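OBCA, Oxalate Biosynthetic Component A (Burkholderia glumae, PDB 4NNB) is a single-chain protein that joins an N-terminal domain to a TIM-barrel-type domain holding a magnesium ion and an oxaloacetate ion. Local coordinates at residues A[134-138]-A[191-195]; A[339-345]-A[366-371]; A[406-410]-A[422-426]. All coordinates share one frame; numbering follows the deposited sequence.

Contact 1: residues A[134-138]-A[191-195]; sequences QLTTY and WQAGK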
loop_
_atom_site.group_PDB
_atom_site.type_symbol
_atom_site.label_atom_id
_atom_site.label_comp_id
_atom_site.label_asym_id
_atom_site.label_seq_id
_atom_site.Cartn_x
_atom_site.Cartn_y
_atom_site.Cartn_z
ATOM N N GLN A 134 6.652 11.027 10.096
ATOM C CA GLN A 134 7.875 11.357 9.378
ATOM C C GLN A 134 9.063 10.532 9.881
ATOM O O GLN A 134 9.808 9.957 9.085
ATOM C CB GLN A 134 8.194 12.847 9.476
ATOM C CG GLN A 134 9.362 13.233 8.584
ATOM C CD GLN A 134 9.077 12.969 7.121
ATOM O OE1 GLN A 134 8.263 13.660 6.503
ATOM N NE2 GLN A 134 9.733 11.957 6.561
ATOM N N LEU A 135 9.238 10.480 11.195
ATOM C CA LEU A 135 10.374 9.766 11.769
ATOM C C LEU A 135 10.263 8.245 11.617
ATOM O O LEU A 135 11.267 7.572 11.402
ATOM C CB LEU A 135 10.592 10.168 13.236
ATOM C CG LEU A 135 11.089 11.607 13.468
ATOM C CD1 LEU A 135 11.392 11.855 14.942
ATOM C CD2 LEU A 135 12.309 11.920 12.621
ATOM N N THR A 136 9.056 7.697 11.726
ATOM C CA THR A 136 8.901 6.257 11.494
ATOM C C THR A 136 9.036 5.900 10.010
ATOM O O THR A 136 9.365 4.758 9.685
ATOM C CB THR A 136 7.605 5.647 12.102
ATOM O OG1 THR A 136 6.449 6.325 11.595
ATOM C CG2 THR A 136 7.627 5.731 13.631
ATOM N N THR A 137 8.794 6.869 9.123
ATOM C CA THR A 137 9.095 6.707 7.696
ATOM C C THR A 137 10.607 6.602 7.526
ATOM O O THR A 137 11.099 5.895 6.647
ATOM C CB THR A 137 8.565 7.895 6.852
ATOM O OG1 THR A 137 7.139 7.959 6.954
ATOM C CG2 THR A 137 8.945 7.750 5.374
ATOM N N TYR A 138 11.340 7.302 8.388
ATOM C CA TYR A 138 12.795 7.280 8.363
ATOM C C TYR A 138 13.376 6.102 9.163
ATOM O O TYR A 138 14.581 6.046 9.396
ATOM C CB TYR A 138 13.348 8.597 8.916
ATOM C CG TYR A 138 13.221 9.797 8.002
ATOM C CD1 TYR A 138 12.939 9.663 6.646
ATOM C CD2 TYR A 138 13.386 11.082 8.510
ATOM C CE1 TYR A 138 12.839 10.787 5.827
ATOM C CE2 TYR A 138 13.285 12.188 7.718
ATOM C CZ TYR A 138 13.021 12.048 6.385
ATOM O OH TYR A 138 12.930 13.182 5.619
ATOM N N TRP A 191 14.537 17.962 -0.328
ATOM C CA TRP A 191 14.151 17.062 0.753
ATOM C C TRP A 191 13.454 15.837 0.195
ATOM O O TRP A 191 12.600 15.942 -0.688
ATOM C CB TRP A 191 13.217 17.805 1.720
ATOM C CG TRP A 191 12.471 16.951 2.711
ATOM C CD1 TRP A 191 12.980 15.951 3.490
ATOM C CD2 TRP A 191 11.085 17.058 3.052
ATOM N NE1 TRP A 191 11.987 15.420 4.287
ATOM C CE2 TRP A 191 10.816 16.088 4.039
ATOM C CE3 TRP A 191 10.042 17.876 2.614
ATOM C CZ2 TRP A 191 9.545 15.917 4.596
ATOM C CZ3 TRP A 191 8.780 17.703 3.162
ATOM C CH2 TRP A 191 8.543 16.730 4.142
ATOM N N GLN A 192 13.829 14.671 0.701
ATOM C CA GLN A 192 13.098 13.453 0.391
ATOM C C GLN A 192 12.106 13.192 1.516
ATOM O O GLN A 192 12.472 12.698 2.582
ATOM C CB GLN A 192 14.050 12.268 0.228
ATOM C CG GLN A 192 13.347 10.930 -0.015
ATOM C CD GLN A 192 12.326 11.000 -1.135
ATOM O OE1 GLN A 192 11.150 11.290 -0.901
ATOM N NE2 GLN A 192 12.770 10.728 -2.362
ATOM N N ALA A 193 10.851 13.547 1.280
ATOM C CA ALA A 193 9.817 13.376 2.286
ATOM C C ALA A 193 9.506 11.900 2.496
ATOM O O ALA A 193 9.120 11.469 3.597
ATOM C CB ALA A 193 8.570 14.117 1.862
ATOM N N GLY A 194 9.681 11.118 1.434
ATOM C CA GLY A 194 9.239 9.740 1.459
ATOM C C GLY A 194 7.719 9.715 1.512
ATOM O O GLY A 194 7.122 8.891 2.217
ATOM N N LYS A 195 7.091 10.639 0.784
ATOM C CA LYS A 195 5.633 10.648 0.652
ATOM C C LYS A 195 5.139 9.320 0.048
ATOM O O LYS A 195 5.651 8.875 -0.983
ATOM C CB LYS A 195 5.192 11.832 -0.211
ATOM C CG LYS A 195 3.698 12.141 -0.148
ATOM C CD LYS A 195 3.386 13.499 -0.785
ATOM C CE LYS A 195 3.265 14.611 0.254
ATOM N NZ LYS A 195 1.952 14.583 0.964
#

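Contact 2: residues A[339-345]-A[366-371]; sequences ERVGTRP and LLRTGK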
loop_
_atom_site.group_PDB
_atom_site.type_symbol
_atom_site.label_atom_id
_atom_site.label_comp_id
_atom_site.label_asym_id
_atom_site.label_seq_id
_atom_site.Cartn_x
_atom_site.Cartn_y
_atom_site.Cartn_z
ATOM N N GLU A 339 -9.026 -20.620 -16.916
ATOM C CA GLU A 339 -9.742 -21.893 -16.941
ATOM C C GLU A 339 -8.790 -23.034 -17.302
ATOM O O GLU A 339 -8.771 -24.070 -16.638
ATOM C CB GLU A 339 -10.936 -21.814 -17.912
ATOM C CG GLU A 339 -11.917 -22.982 -17.814
ATOM C CD GLU A 339 -13.089 -22.853 -18.773
ATOM O OE1 GLU A 339 -13.471 -21.719 -19.123
ATOM O OE2 GLU A 339 -13.641 -23.893 -19.171
ATOM N N ARG A 340 -7.972 -22.821 -18.328
ATOM C CA ARG A 340 -7.023 -23.833 -18.784
ATOM C C ARG A 340 -5.969 -24.240 -17.742
ATOM O O ARG A 340 -5.720 -25.432 -17.549
ATOM C CB ARG A 340 -6.328 -23.388 -20.078
ATOM C CG ARG A 340 -5.388 -24.450 -20.640
ATOM C CD ARG A 340 -4.796 -24.076 -21.994
ATOM N NE ARG A 340 -3.821 -22.984 -21.928
ATOM C CZ ARG A 340 -2.579 -23.098 -21.454
ATOM N NH1 ARG A 340 -1.771 -22.043 -21.452
ATOM N NH2 ARG A 340 -2.142 -24.257 -20.970
ATOM N N VAL A 341 -5.347 -23.269 -17.073
ATOM C CA VAL A 341 -4.272 -23.608 -16.135
ATOM C C VAL A 341 -4.761 -23.890 -14.719
ATOM O O VAL A 341 -3.983 -24.319 -13.871
ATOM C CB VAL A 341 -3.159 -22.551 -16.112
ATOM C CG1 VAL A 341 -2.643 -22.307 -17.504
ATOM C CG2 VAL A 341 -3.666 -21.241 -15.478
ATOM N N GLY A 342 -6.043 -23.658 -14.458
ATOM C CA GLY A 342 -6.598 -23.910 -13.137
ATOM C C GLY A 342 -6.346 -22.816 -12.098
ATOM O O GLY A 342 -6.240 -23.099 -10.896
ATOM N N THR A 343 -6.250 -21.566 -12.550
ATOM C CA THR A 343 -6.116 -20.430 -11.634
ATOM C C THR A 343 -7.495 -19.845 -11.360
ATOM O O THR A 343 -8.280 -19.626 -12.287
ATOM C CB THR A 343 -5.178 -19.366 -12.215
ATOM O OG1 THR A 343 -3.861 -19.922 -12.320
ATOM C CG2 THR A 343 -5.125 -18.100 -11.328
ATOM N N ARG A 344 -7.811 -19.617 -10.090
ATOM C CA ARG A 344 -9.108 -19.043 -9.743
ATOM C C ARG A 344 -9.030 -17.511 -9.798
ATOM O O ARG A 344 -8.177 -16.897 -9.144
ATOM C CB ARG A 344 -9.544 -19.533 -8.354
ATOM C CG ARG A 344 -10.894 -18.986 -7.844
ATOM C CD ARG A 344 -12.080 -19.799 -8.385
ATOM N NE ARG A 344 -11.856 -21.230 -8.211
ATOM C CZ ARG A 344 -12.141 -21.915 -7.101
ATOM N NH1 ARG A 344 -12.702 -21.314 -6.067
ATOM N NH2 ARG A 344 -11.865 -23.211 -7.033
ATOM N N PRO A 345 -9.906 -16.877 -10.595
ATOM C CA PRO A 345 -9.820 -15.413 -10.587
ATOM C C PRO A 345 -10.316 -14.834 -9.267
ATOM O O PRO A 345 -11.220 -15.371 -8.627
ATOM C CB PRO A 345 -10.722 -14.968 -11.761
ATOM C CG PRO A 345 -11.503 -16.164 -12.167
ATOM C CD PRO A 345 -10.820 -17.398 -11.625
ATOM N N LEU A 366 -17.226 -16.775 -15.177
ATOM C CA LEU A 366 -16.815 -16.817 -13.772
ATOM C C LEU A 366 -17.244 -18.125 -13.119
ATOM O O LEU A 366 -16.546 -18.664 -12.256
ATOM C CB LEU A 366 -17.392 -15.618 -13.011
ATOM C CG LEU A 366 -16.617 -14.313 -13.231
ATOM C CD1 LEU A 366 -17.454 -13.129 -12.816
ATOM C CD2 LEU A 366 -15.292 -14.346 -12.473
ATOM N N LEU A 367 -18.389 -18.651 -13.534
ATOM C CA LEU A 367 -18.833 -19.926 -12.978
ATOM C C LEU A 367 -17.913 -21.028 -13.462
ATOM O O LEU A 367 -17.541 -21.922 -12.703
ATOM C CB LEU A 367 -20.283 -20.232 -13.354
ATOM C CG LEU A 367 -21.341 -19.348 -12.697
ATOM C CD1 LEU A 367 -22.732 -19.772 -13.156
ATOM C CD2 LEU A 367 -21.233 -19.399 -11.186
ATOM N N ARG A 368 -17.521 -20.939 -14.727
ATOM C CA ARG A 368 -16.626 -21.910 -15.331
ATOM C C ARG A 368 -15.244 -21.991 -14.684
ATOM O O ARG A 368 -14.609 -23.045 -14.722
ATOM C CB ARG A 368 -16.470 -21.615 -16.823
ATOM C CG ARG A 368 -16.884 -22.772 -17.699
ATOM C CD ARG A 368 -17.642 -22.314 -18.911
ATOM N NE ARG A 368 -16.824 -21.593 -19.878
ATOM C CZ ARG A 368 -17.312 -20.648 -20.684
ATOM N NH1 ARG A 368 -18.599 -20.318 -20.609
ATOM N NH2 ARG A 368 -16.527 -20.020 -21.554
ATOM N N THR A 369 -14.763 -20.886 -14.115
ATOM C CA THR A 369 -13.422 -20.893 -13.536
ATOM C C THR A 369 -13.416 -21.436 -12.111
ATOM O O THR A 369 -12.362 -21.468 -11.470
ATOM C CB THR A 369 -12.719 -19.505 -13.596
ATOM O OG1 THR A 369 -13.612 -18.479 -13.147
ATOM C CG2 THR A 369 -12.250 -19.188 -15.012
ATOM N N GLY A 370 -14.592 -21.835 -11.616
ATOM C CA GLY A 370 -14.695 -22.552 -10.347
ATOM C C GLY A 370 -15.382 -21.840 -9.188
ATOM O O GLY A 370 -15.281 -20.613 -9.025
ATOM N N LYS A 371 -16.078 -22.621 -8.368
ATOM C CA LYS A 371 -16.784 -22.100 -7.208
ATOM C C LYS A 371 -16.014 -22.449 -5.942
ATOM O O LYS A 371 -15.315 -23.457 -5.904
ATOM C CB LYS A 371 -18.202 -22.672 -7.123
ATOM C CG LYS A 371 -19.112 -22.324 -8.299
ATOM C CD LYS A 371 -20.492 -23.000 -8.122
ATOM C CE LYS A 371 -21.525 -22.503 -9.149
ATOM N NZ LYS A 371 -22.678 -21.721 -8.554
HETATM O O HOH W 1 -9.906 -21.758 -13.060
HETATM O O HOH W 2 -10.257 -23.492 -9.710
#

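Contact 3: residues A[406-410]-A[422-426]; sequences EISSL and AVELA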
loop_
_atom_site.group_PDB
_atom_site.type_symbol
_atom_site.label_atom_id
_atom_site.label_comp_id
_atom_site.label_asym_id
_atom_site.label_seq_id
_atom_site.Cartn_x
_atom_site.Cartn_y
_atom_site.Cartn_z
ATOM N N GLU A 406 -18.012 12.358 3.145
ATOM C CA GLU A 406 -18.670 12.472 4.445
ATOM C C GLU A 406 -18.035 11.512 5.447
ATOM O O GLU A 406 -17.830 11.859 6.617
ATOM C CB GLU A 406 -20.176 12.197 4.313
ATOM C CG GLU A 406 -20.996 12.464 5.584
ATOM C CD GLU A 406 -22.506 12.517 5.325
ATOM O OE1 GLU A 406 -22.924 12.502 4.144
ATOM O OE2 GLU A 406 -23.276 12.579 6.308
ATOM N N ILE A 407 -17.719 10.308 4.976
ATOM C CA ILE A 407 -17.062 9.297 5.798
ATOM C C ILE A 407 -15.683 9.759 6.285
ATOM O O ILE A 407 -15.352 9.592 7.463
ATOM C CB ILE A 407 -16.950 7.946 5.047
ATOM C CG1 ILE A 407 -18.316 7.268 4.968
ATOM C CG2 ILE A 407 -15.964 7.024 5.731
ATOM C CD1 ILE A 407 -18.349 6.075 4.022
ATOM N N SER A 408 -14.890 10.343 5.388
ATOM C CA SER A 408 -13.568 10.849 5.750
ATOM C C SER A 408 -13.680 11.966 6.794
ATOM O O SER A 408 -12.900 12.023 7.748
ATOM C CB SER A 408 -12.818 11.348 4.509
ATOM O OG SER A 408 -12.570 10.285 3.600
ATOM N N SER A 409 -14.660 12.843 6.607
ATOM C CA SER A 409 -14.930 13.913 7.563
ATOM C C SER A 409 -15.277 13.360 8.948
ATOM O O SER A 409 -14.730 13.801 9.961
ATOM C CB SER A 409 -16.062 14.800 7.045
ATOM O OG SER A 409 -16.446 15.750 8.023
ATOM N N LEU A 410 -16.178 12.384 8.981
ATOM C CA LEU A 410 -16.573 11.746 10.228
ATOM C C LEU A 410 -15.412 11.045 10.942
ATOM O O LEU A 410 -15.276 11.161 12.169
ATOM C CB LEU A 410 -17.738 10.783 9.991
ATOM C CG LEU A 410 -19.088 11.437 9.691
ATOM C CD1 LEU A 410 -19.980 10.471 8.947
ATOM C CD2 LEU A 410 -19.769 11.875 10.978
ATOM N N ALA A 422 -20.166 6.880 10.342
ATOM C CA ALA A 422 -19.311 6.524 9.207
ATOM C C ALA A 422 -19.523 5.071 8.771
ATOM O O ALA A 422 -19.682 4.802 7.582
ATOM C CB ALA A 422 -17.847 6.783 9.535
ATOM N N VAL A 423 -19.521 4.148 9.730
ATOM C CA VAL A 423 -19.833 2.746 9.472
ATOM C C VAL A 423 -21.186 2.579 8.776
ATOM O O VAL A 423 -21.309 1.810 7.819
ATOM C CB VAL A 423 -19.816 1.916 10.772
ATOM C CG1 VAL A 423 -20.357 0.511 10.533
ATOM C CG2 VAL A 423 -18.410 1.851 11.341
ATOM N N GLU A 424 -22.189 3.310 9.255
ATOM C CA GLU A 424 -23.536 3.261 8.690
ATOM C C GLU A 424 -23.555 3.662 7.212
ATOM O O GLU A 424 -24.178 2.991 6.385
ATOM C CB GLU A 424 -24.484 4.164 9.495
ATOM C CG GLU A 424 -25.898 4.259 8.930
ATOM C CD GLU A 424 -26.869 4.974 9.867
ATOM O OE1 GLU A 424 -28.097 4.786 9.696
ATOM O OE2 GLU A 424 -26.407 5.716 10.769
ATOM N N LEU A 425 -22.878 4.756 6.885
ATOM C CA LEU A 425 -22.825 5.236 5.509
ATOM C C LEU A 425 -22.114 4.238 4.605
ATOM O O LEU A 425 -22.492 4.064 3.447
ATOM C CB LEU A 425 -22.109 6.580 5.433
ATOM C CG LEU A 425 -22.688 7.703 6.289
ATOM C CD1 LEU A 425 -21.806 8.935 6.211
ATOM C CD2 LEU A 425 -24.092 8.031 5.834
ATOM N N ALA A 426 -21.079 3.597 5.138
ATOM C CA ALA A 426 -20.296 2.633 4.369
ATOM C C ALA A 426 -21.150 1.421 4.042
ATOM O O ALA A 426 -21.241 1.004 2.876
ATOM C CB ALA A 426 -19.052 2.217 5.142
#

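Contact 1: residues A[134-138]-A[191-195]
Gln134 with Ala193, and Tyr138 with Trp191, make the two directed hydrogen bonds that join the C-terminal end of helix 125-137 to the loop after strand 189-191. In the first, Gln134 NE2 donates to Ala193 O at 3.1 Å; the N-H...O angle of 173° makes it nearly straight, and the acceptor lies in the amide plane, although the donor is tilted from the carbonyl plane of Ala193. In the second, Trp191 NE1 donates a hydrogen bond to Tyr138 OH at 2.8 Å, with the hydroxyl close to the indole plane. The same hydroxyl also bonds Tyr158 O.

Flat groups meet around these bonds. The Gln134 side chain, with CG anti to the backbone N (chi1 -173°) and a bend at chi2, carries its amide to the indole rim, where OE1 stands 3.2 Å from Trp191 CZ2 with the two planes 67° apart. Gln134 NE2 also lies over the rim of one Tyr138 ring face.

Van der Waals contact is slight: the Thr137 CG2 methyl lies 3.8 Å from Gly194 O, while Thr137 OG1 turns to Leu133 O in its own helix. Within the loop, Gly194 N bonds Gln192 OE1 at 2.8 Å, closing back over Ala193.

With 203 Å² buried, the contact is specific rather than extensive: one polar bond between buried residues, Tyr138 and Trp191, and one between partly exposed Gln134 and Ala193 link helix end and loop.

Contact 2: residues A[339-345]-A[366-371]
Pro345 and Thr369 form the tight part of this contact. The proline ring crosses the threonine side chain obliquely, and Pro345 CD lies 3.5 Å from Thr369 CB, closer than usual for two carbons. Thr369 OG1, placed between the backbone N and the carbonyl carbon (chi1 47°), comes to 3.3 Å from Pro345 CG and has a weak hydrogen bond to Arg365 O. Leu366 CD2 adds an apolar touch to the same proline carbon.

Beside this pair, Arg344 is bent at chi2 and chi3, which folds its guanidinium against the turn after helix 363-368. Lys371 N lies over the centre of one guanidinium face, with Gly370 C nearer the rim. Arg344 NE makes a weak hydrogen bond to Thr369 O, its angle only 122°; firmer anchors are Phe523 O for NH2 and Pro372 O for NH1. Water 1 spans Thr343 O and Thr369 O, at 2.8 and 2.9 Å, and water 2 accepts from Arg344 NH2.

The solvent side is looser. Exposed Glu339 and Arg368 share a salt bridge from OE1 to NE at 3.4 Å, a weak hydrogen bond with the carboxylate and guanidinium planes 65° apart.

In the fold, the contact brings the end of helix 328-341 and the start of strand 344-349 against the end of helix 363-368 and the turn after it, just ahead of strand 373-378, the parallel neighbour of strand 344-349. Phe335 of helix 328-341 touches Leu366 and Thr369, while Phe338 touches Pro345 and Leu311 of strand 308-311 meets it as well.

Contact 3: residues A[406-410]-A[422-426]
An antiparallel helix pair, made by helix 401-413 and helix 416-440 across a short connection, is held here by van der Waals packing, side chain on side chain and side chain on backbone; no hydrogen bond crosses between the segments. Their short axes run at 162° to each other and approach to 9.4 Å. The backbones come nearest at Ile407 and Ala422, whose CA atoms are 4.9 Å apart, consistent with the small side chain of Ala422.

Leu425 points toward the other helix and is met from several directions. Its CD1 touches Leu410 CD1 at 3.6 Å, the two leucine side chains crossing at about a right angle. Glu406 also crosses Leu425 at roughly a right angle, bringing its CG to 3.7 Å from the same CD1. The glutamate lays its stem, and the near side of its carboxylate, against the edge of the apolar patch.

Ile407 slides past Leu425 in the opposite direction, its CG1 lying 3.9 Å from Leu425 CB. With CG1 anti to the carbonyl carbon (chi1 -73°) and CD1 extended beyond it, the isoleucine reaches along the facing helix, and CD1 ends 4.1 Å from Ala426 CB. Its other branch, CG2, meets Ala422 CB. On the next turn of helix 401-413, Leu410 CB lies 4.0 Å from Ala422 CB, so the alanine methyl touches side chains from both turns.

Beyond the pair, Ile399, Met454 and Leu457 contact Ile407, and Ser418 and Arg421, earlier on helix 416-440, touch Leu410. Helix 458-465 packs beside helix 416-440, with Val461 against Ala426 and Asp460 against Val423, while helix 416-440 runs on toward strand 444-449 of the large mixed sheet.

The three contacts follow one another along the chain without touching. Contacts 1 and 3 are largely buried, yet their chemistry differs: contact 1 joins a helix end to a loop through directed polar bonds, whereas contact 3 joins two successive helices by mainly apolar packing with no hydrogen bond across. Contact 2 is partly buried and buries the most surface, 392 Å², combining proline packing with waters and a weak surface salt bridge. Its centre lies about 42 Å from that of contact 1, across the chain's centre. It alone includes residues of the main sheet, Arg344 and Pro345; the Pro345 side chain is about 10 Å from the bound oxaloacetate ion.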